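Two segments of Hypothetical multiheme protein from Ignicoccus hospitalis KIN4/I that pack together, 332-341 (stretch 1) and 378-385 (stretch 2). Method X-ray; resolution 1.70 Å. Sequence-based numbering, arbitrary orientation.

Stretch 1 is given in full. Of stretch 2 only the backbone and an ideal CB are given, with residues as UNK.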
ATOM      1  N   PHE A 332     -13.507  22.083 -19.013  1.00 22.07           N
ATOM      2  CA  PHE A 332     -12.932  22.356 -20.336  1.00 24.15           C
ATOM      3  C   PHE A 332     -13.388  23.710 -20.904  1.00 26.36           C
ATOM      4  O   PHE A 332     -12.851  24.191 -21.895  1.00 27.85           O
ATOM      5  CB  PHE A 332     -13.248  21.216 -21.336  1.00 29.73           C
ATOM      6  CG  PHE A 332     -14.721  20.978 -21.543  1.00 25.38           C
ATOM      7  CD1 PHE A 332     -15.408  21.606 -22.583  1.00 28.61           C
ATOM      8  CD2 PHE A 332     -15.428  20.147 -20.680  1.00 25.04           C
ATOM      9  CE1 PHE A 332     -16.766  21.405 -22.767  1.00 28.13           C
ATOM     10  CE2 PHE A 332     -16.793  19.945 -20.857  1.00 24.40           C
ATOM     11  CZ  PHE A 332     -17.463  20.579 -21.900  1.00 24.30           C
ATOM     12  N   LYS A 333     -14.368  24.333 -20.257  1.00 26.14           N
ATOM     13  CA  LYS A 333     -14.873  25.636 -20.702  1.00 28.63           C
ATOM     14  C   LYS A 333     -14.183  26.821 -20.023  1.00 26.52           C
ATOM     15  O   LYS A 333     -14.446  27.982 -20.357  1.00 27.94           O
ATOM     16  CB  LYS A 333     -16.381  25.721 -20.469  1.00 29.76           C
ATOM     17  CG  LYS A 333     -17.179  24.814 -21.383  1.00 34.92           C
ATOM     18  CD  LYS A 333     -18.670  25.016 -21.204  1.00 35.33           C
ATOM     19  CE  LYS A 333     -19.445  24.260 -22.281  1.00 41.59           C
ATOM     20  NZ  LYS A 333     -20.902  24.551 -22.188  1.00 42.47           N
ATOM     21  N   LEU A 334     -13.312  26.525 -19.068  1.00 23.89           N
ATOM     22  CA  LEU A 334     -12.599  27.566 -18.343  1.00 23.72           C
ATOM     23  C   LEU A 334     -11.509  28.164 -19.225  1.00 28.92           C
ATOM     24  O   LEU A 334     -10.882  27.452 -20.012  1.00 29.33           O
ATOM     25  CB  LEU A 334     -11.973  26.995 -17.064  1.00 23.02           C
ATOM     26  CG  LEU A 334     -12.927  26.488 -15.979  1.00 23.23           C
ATOM     27  CD1 LEU A 334     -12.139  25.833 -14.858  1.00 25.03           C
ATOM     28  CD2 LEU A 334     -13.789  27.645 -15.425  1.00 25.96           C
ATOM     29  N   SER A 335     -11.271  29.464 -19.084  1.00 25.41           N
ATOM     30  CA  SER A 335     -10.203  30.133 -19.824  1.00 26.89           C
ATOM     31  C   SER A 335      -9.586  31.233 -18.966  1.00 29.66           C
ATOM     32  O   SER A 335     -10.300  32.081 -18.440  1.00 29.02           O
ATOM     33  CB  SER A 335     -10.744  30.738 -21.122  1.00 33.09           C
ATOM     34  OG  SER A 335      -9.711  31.399 -21.834  1.00 38.44           O
ATOM     35  N   VAL A 336      -8.263  31.225 -18.836  1.00 30.66           N
ATOM     36  CA  VAL A 336      -7.569  32.196 -17.989  1.00 28.27           C
ATOM     37  C   VAL A 336      -6.439  32.886 -18.761  1.00 29.85           C
ATOM     38  O   VAL A 336      -5.830  32.287 -19.643  1.00 30.25           O
ATOM     39  CB  VAL A 336      -7.016  31.508 -16.702  1.00 27.16           C
ATOM     40  CG1 VAL A 336      -5.876  30.528 -17.035  1.00 27.17           C
ATOM     41  CG2 VAL A 336      -6.560  32.537 -15.680  1.00 28.41           C
ATOM     42  N   GLU A 337      -6.176  34.153 -18.452  1.00 30.87           N
ATOM     43  CA  GLU A 337      -4.951  34.799 -18.914  1.00 32.65           C
ATOM     44  C   GLU A 337      -3.747  34.107 -18.267  1.00 36.78           C
ATOM     45  O   GLU A 337      -3.683  33.966 -17.046  1.00 37.78           O
ATOM     46  CB  GLU A 337      -4.960  36.284 -18.551  1.00 44.98           C
ATOM     47  CG  GLU A 337      -4.938  37.213 -19.751  1.00 59.75           C
ATOM     48  CD  GLU A 337      -5.096  38.665 -19.354  1.00 69.18           C
ATOM     49  OE1 GLU A 337      -5.660  38.921 -18.267  1.00 67.97           O
ATOM     50  OE2 GLU A 337      -4.656  39.546 -20.127  1.00 75.13           O
ATOM     51  N   ALA A 338      -2.799  33.667 -19.089  1.00 33.51           N
ATOM     52  CA  ALA A 338      -1.725  32.794 -18.613  1.00 35.52           C
ATOM     53  C   ALA A 338      -0.630  33.518 -17.828  1.00 35.56           C
ATOM     54  O   ALA A 338      -0.138  33.012 -16.818  1.00 37.98           O
ATOM     55  CB  ALA A 338      -1.120  32.037 -19.781  1.00 37.97           C
ATOM     56  N   MET A 339      -0.247  34.697 -18.302  1.00 36.80           N
ATOM     57  CA  MET A 339       0.918  35.392 -17.773  1.00 39.95           C
ATOM     58  C   MET A 339       0.691  36.897 -17.706  1.00 43.04           C
ATOM     59  O   MET A 339       0.578  37.555 -18.740  1.00 40.74           O
ATOM     60  CB  MET A 339       2.128  35.107 -18.665  1.00 42.89           C
ATOM     61  CG  MET A 339       3.386  35.883 -18.301  1.00 44.52           C
ATOM     62  SD  MET A 339       4.134  35.331 -16.756  1.00 47.34           S
ATOM     63  CE  MET A 339       4.370  33.587 -17.098  1.00 42.50           C
ATOM     64  N   PRO A 340       0.619  37.451 -16.486  1.00 42.69           N
ATOM     65  CA  PRO A 340       0.497  38.908 -16.355  1.00 46.73           C
ATOM     66  C   PRO A 340       1.737  39.595 -16.925  1.00 45.76           C
ATOM     67  O   PRO A 340       2.838  39.082 -16.749  1.00 43.26           O
ATOM     68  CB  PRO A 340       0.413  39.117 -14.840  1.00 46.23           C
ATOM     69  CG  PRO A 340      -0.092  37.811 -14.303  1.00 47.58           C
ATOM     70  CD  PRO A 340       0.519  36.762 -15.187  1.00 42.32           C
ATOM     71  N   GLU A 341       1.561  40.722 -17.606  1.00 48.94           N
ATOM     72  CA  GLU A 341       2.681  41.398 -18.261  1.00 56.44           C
ATOM     73  C   GLU A 341       3.720  41.946 -17.275  1.00 57.58           C
ATOM     74  O   GLU A 341       4.906  42.040 -17.603  1.00 58.97           O
ATOM     75  CB  GLU A 341       2.184  42.524 -19.177  1.00 63.95           C
ATOM     76  CG  GLU A 341       3.299  43.198 -19.976  1.00 73.47           C
ATOM     77  CD  GLU A 341       3.228  44.715 -19.943  1.00 85.22           C
ATOM     78  OE1 GLU A 341       2.104  45.259 -19.903  1.00 90.51           O
ATOM     79  OE2 GLU A 341       4.299  45.364 -19.954  1.00 86.82           O
ATOM     80  N   UNK A 378      -2.938  35.763  -8.187  1.00 34.84           N
ATOM     81  CA  UNK A 378      -3.139  35.022  -9.429  1.00 32.71           C
ATOM     82  C   UNK A 378      -4.351  35.576 -10.170  1.00 35.40           C
ATOM     83  O   UNK A 378      -5.178  36.271  -9.589  1.00 36.07           O
ATOM     84  CB  UNK A 378      -3.317  33.528  -9.149  1.00 32.71           C
ATOM     85  N   UNK A 379      -4.443  35.269 -11.457  1.00 34.72           N
ATOM     86  CA  UNK A 379      -5.648  35.547 -12.234  1.00 37.66           C
ATOM     87  C   UNK A 379      -6.484  34.269 -12.290  1.00 32.27           C
ATOM     88  O   UNK A 379      -5.932  33.161 -12.388  1.00 29.29           O
ATOM     89  CB  UNK A 379      -5.302  36.043 -13.639  1.00 37.66           C
ATOM     90  N   UNK A 380      -7.805  34.413 -12.206  1.00 28.78           N
ATOM     91  CA  UNK A 380      -8.693  33.253 -12.205  1.00 27.63           C
ATOM     92  C   UNK A 380      -9.446  33.195 -13.526  1.00 26.22           C
ATOM     93  O   UNK A 380      -9.682  34.220 -14.162  1.00 26.93           O
ATOM     94  CB  UNK A 380      -9.669  33.309 -11.028  1.00 27.63           C
ATOM     95  N   UNK A 381      -9.837  31.989 -13.914  1.00 24.38           N
ATOM     96  CA  UNK A 381     -10.479  31.750 -15.202  1.00 25.68           C
ATOM     97  C   UNK A 381     -11.869  32.352 -15.271  1.00 25.80           C
ATOM     98  O   UNK A 381     -12.514  32.573 -14.247  1.00 26.93           O
ATOM     99  CB  UNK A 381     -10.555  30.248 -15.482  1.00 25.68           C
ATOM    100  N   UNK A 382     -12.329  32.596 -16.494  1.00 25.08           N
ATOM    101  CA  UNK A 382     -13.723  32.926 -16.744  1.00 25.99           C
ATOM    102  C   UNK A 382     -14.370  31.828 -17.590  1.00 27.21           C
ATOM    103  O   UNK A 382     -13.687  30.965 -18.144  1.00 24.91           O
ATOM    104  CB  UNK A 382     -13.841  34.285 -17.437  1.00 25.99           C
ATOM    105  N   UNK A 383     -15.694  31.860 -17.666  1.00 30.34           N
ATOM    106  CA  UNK A 383     -16.456  30.959 -18.527  1.00 25.28           C
ATOM    107  C   UNK A 383     -16.772  31.672 -19.851  1.00 28.72           C
ATOM    108  O   UNK A 383     -16.544  32.876 -19.972  1.00 29.12           O
ATOM    109  CB  UNK A 383     -17.741  30.502 -17.834  1.00 25.28           C
ATOM    110  N   UNK A 384     -17.279  30.933 -20.862  1.00 25.84           N
ATOM    111  CA  UNK A 384     -17.519  31.555 -22.169  1.00 26.44           C
ATOM    112  C   UNK A 384     -18.440  32.776 -22.170  1.00 29.38           C
ATOM    113  O   UNK A 384     -18.299  33.609 -23.047  1.00 30.28           O
ATOM    114  CB  UNK A 384     -18.111  30.505 -23.112  1.00 26.44           C
ATOM    115  N   UNK A 385     -19.344  32.883 -21.203  1.00 29.33           N
ATOM    116  CA  UNK A 385     -20.186  34.070 -21.087  1.00 28.83           C
ATOM    117  C   UNK A 385     -19.427  35.213 -20.415  1.00 29.11           C
ATOM    118  O   UNK A 385     -19.967  36.289 -20.230  1.00 30.05           O
ATOM    119  CB  UNK A 385     -21.458  33.746 -20.301  1.00 28.83           C
TER

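Stretch 2 runs roughly antiparallel to stretch 1, and its positions differ sharply in how much of the neighbouring segment they can reach. At position 378 the ideal CB has no atom of stretch 1 within 5.5 Å, so this contact sets no preference; the residue is Phe 378, whose ring stays clear of stretch 1.

Position 379 is different. Its CA-to-CB bond points toward stretch 1, and the ideal CB lies 4.2 Å from Val 336 CG2, with the CB of Glu 337 and the ring of Pro 340 farther out. The surface on offer is largely apolar, which suits a branched or long aliphatic side chain such as leucine, isoleucine or methionine. The residue is Leu 379, in the m, t rotamer. Its CD1 reaches 3.9 Å from Pro 340 CG and 3.9 Å from Glu 337 CB, so one methyl touches both residues.

At 380 the bond points away and the ideal CB meets nothing, leaving room for almost any side chain, large or polar. Tyr 380 takes the place; its backbone O accepts a hydrogen bond from a water that in turn accepts one from Glu 337 N.

Position 381 is tight: the ideal CB is 3.9 Å from both Leu 334 CB and Val 336 CB, and 3.5 Å from Ser 335 O. A small residue fits readily, and Ala 381 fills the site, its CB 3.9 Å from Leu 334 CB. Its CA also makes a CA-H...O contact of 3.3 Å with Ser 335 O.

At 382 the backbone does most of the work. In a single antiparallel bridge, the N of 382 donates to Ser 335 O (2.9 Å) and Ser 335 N donates to the O of 382 (3.0 Å). A free amide is therefore needed, which disfavours proline, while the side chain, starting away from stretch 1, could be polar or beta-branched. Thr 382, chi1 p, brings OG1 within 3.5 Å of Ser 335 O, and a water hydrogen-bonds to both atoms.

At 383 the CA-to-CB bond points sideways, and the ideal CB of 383 lies 5.4 Å from Leu 334 CD2, so a longer aliphatic chain could close the gap. Leu 383 does so, its CD2 lying 3.7 Å from Leu 334 CD2.

At 384, phi of -57° is compatible with proline, and the backbone N has no acceptor on stretch 1 to satisfy, though other residues could also fit. Pro 384 places CD 3.3 Å from Lys 333 O and 3.9 Å from Lys 333 CB. Position 385 is beyond reach and unconstrained here; it is Asp 385.

Stretch 2, residues 378-385: FLYATLPD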
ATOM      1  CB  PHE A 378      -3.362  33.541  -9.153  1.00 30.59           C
ATOM      2  CG  PHE A 378      -2.136  32.822  -8.669  1.00 38.22           C
ATOM      3  CD1 PHE A 378      -1.263  32.234  -9.570  1.00 35.23           C
ATOM      4  CD2 PHE A 378      -1.857  32.733  -7.310  1.00 37.09           C
ATOM      5  CE1 PHE A 378      -0.129  31.565  -9.121  1.00 37.07           C
ATOM      6  CE2 PHE A 378      -0.727  32.066  -6.860  1.00 42.61           C
ATOM      7  CZ  PHE A 378       0.136  31.481  -7.771  1.00 39.01           C
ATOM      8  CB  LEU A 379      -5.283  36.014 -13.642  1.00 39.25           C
ATOM      9  CG  LEU A 379      -4.408  37.274 -13.674  1.00 44.28           C
ATOM     10  CD1 LEU A 379      -3.859  37.528 -15.066  1.00 43.92           C
ATOM     11  CD2 LEU A 379      -5.191  38.478 -13.178  1.00 43.52           C
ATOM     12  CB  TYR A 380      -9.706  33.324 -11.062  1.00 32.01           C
ATOM     13  CG  TYR A 380      -9.130  33.278  -9.663  1.00 35.76           C
ATOM     14  CD1 TYR A 380      -7.941  32.617  -9.393  1.00 37.19           C
ATOM     15  CD2 TYR A 380      -9.799  33.889  -8.606  1.00 41.29           C
ATOM     16  CE1 TYR A 380      -7.419  32.576  -8.095  1.00 38.88           C
ATOM     17  CE2 TYR A 380      -9.296  33.854  -7.317  1.00 41.89           C
ATOM     18  CZ  TYR A 380      -8.106  33.199  -7.065  1.00 42.80           C
ATOM     19  OH  TYR A 380      -7.616  33.169  -5.774  1.00 43.94           O
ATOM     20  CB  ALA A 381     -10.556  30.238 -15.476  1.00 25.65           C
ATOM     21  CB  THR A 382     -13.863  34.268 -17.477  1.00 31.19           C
ATOM     22  OG1 THR A 382     -13.025  34.264 -18.638  1.00 35.00           O
ATOM     23  CG2 THR A 382     -13.440  35.417 -16.569  1.00 34.97           C
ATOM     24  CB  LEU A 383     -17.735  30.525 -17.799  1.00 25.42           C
ATOM     25  CG  LEU A 383     -17.532  29.529 -16.657  1.00 35.28           C
ATOM     26  CD1 LEU A 383     -18.831  29.361 -15.879  1.00 33.59           C
ATOM     27  CD2 LEU A 383     -17.019  28.172 -17.187  1.00 33.62           C
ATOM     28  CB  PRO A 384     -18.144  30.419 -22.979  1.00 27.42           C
ATOM     29  CG  PRO A 384     -17.486  29.211 -22.432  1.00 25.38           C
ATOM     30  CD  PRO A 384     -17.376  29.463 -20.944  1.00 29.40           C
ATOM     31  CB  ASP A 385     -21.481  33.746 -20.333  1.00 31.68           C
ATOM     32  CG  ASP A 385     -21.253  33.416 -18.860  1.00 38.34           C
ATOM     33  OD1 ASP A 385     -20.103  33.151 -18.443  1.00 34.63           O
ATOM     34  OD2 ASP A 385     -22.251  33.414 -18.109  1.00 45.55           O
TER
HETATM   35  O   HOH W   1     -14.145  30.448 -21.216  1.00 32.69           O
HETATM   36  O   HOH W   2     -10.005  35.044 -18.595  1.00 43.73           O
HETATM   37  O   HOH W   3      -8.269  35.553 -16.670  1.00 42.27           O
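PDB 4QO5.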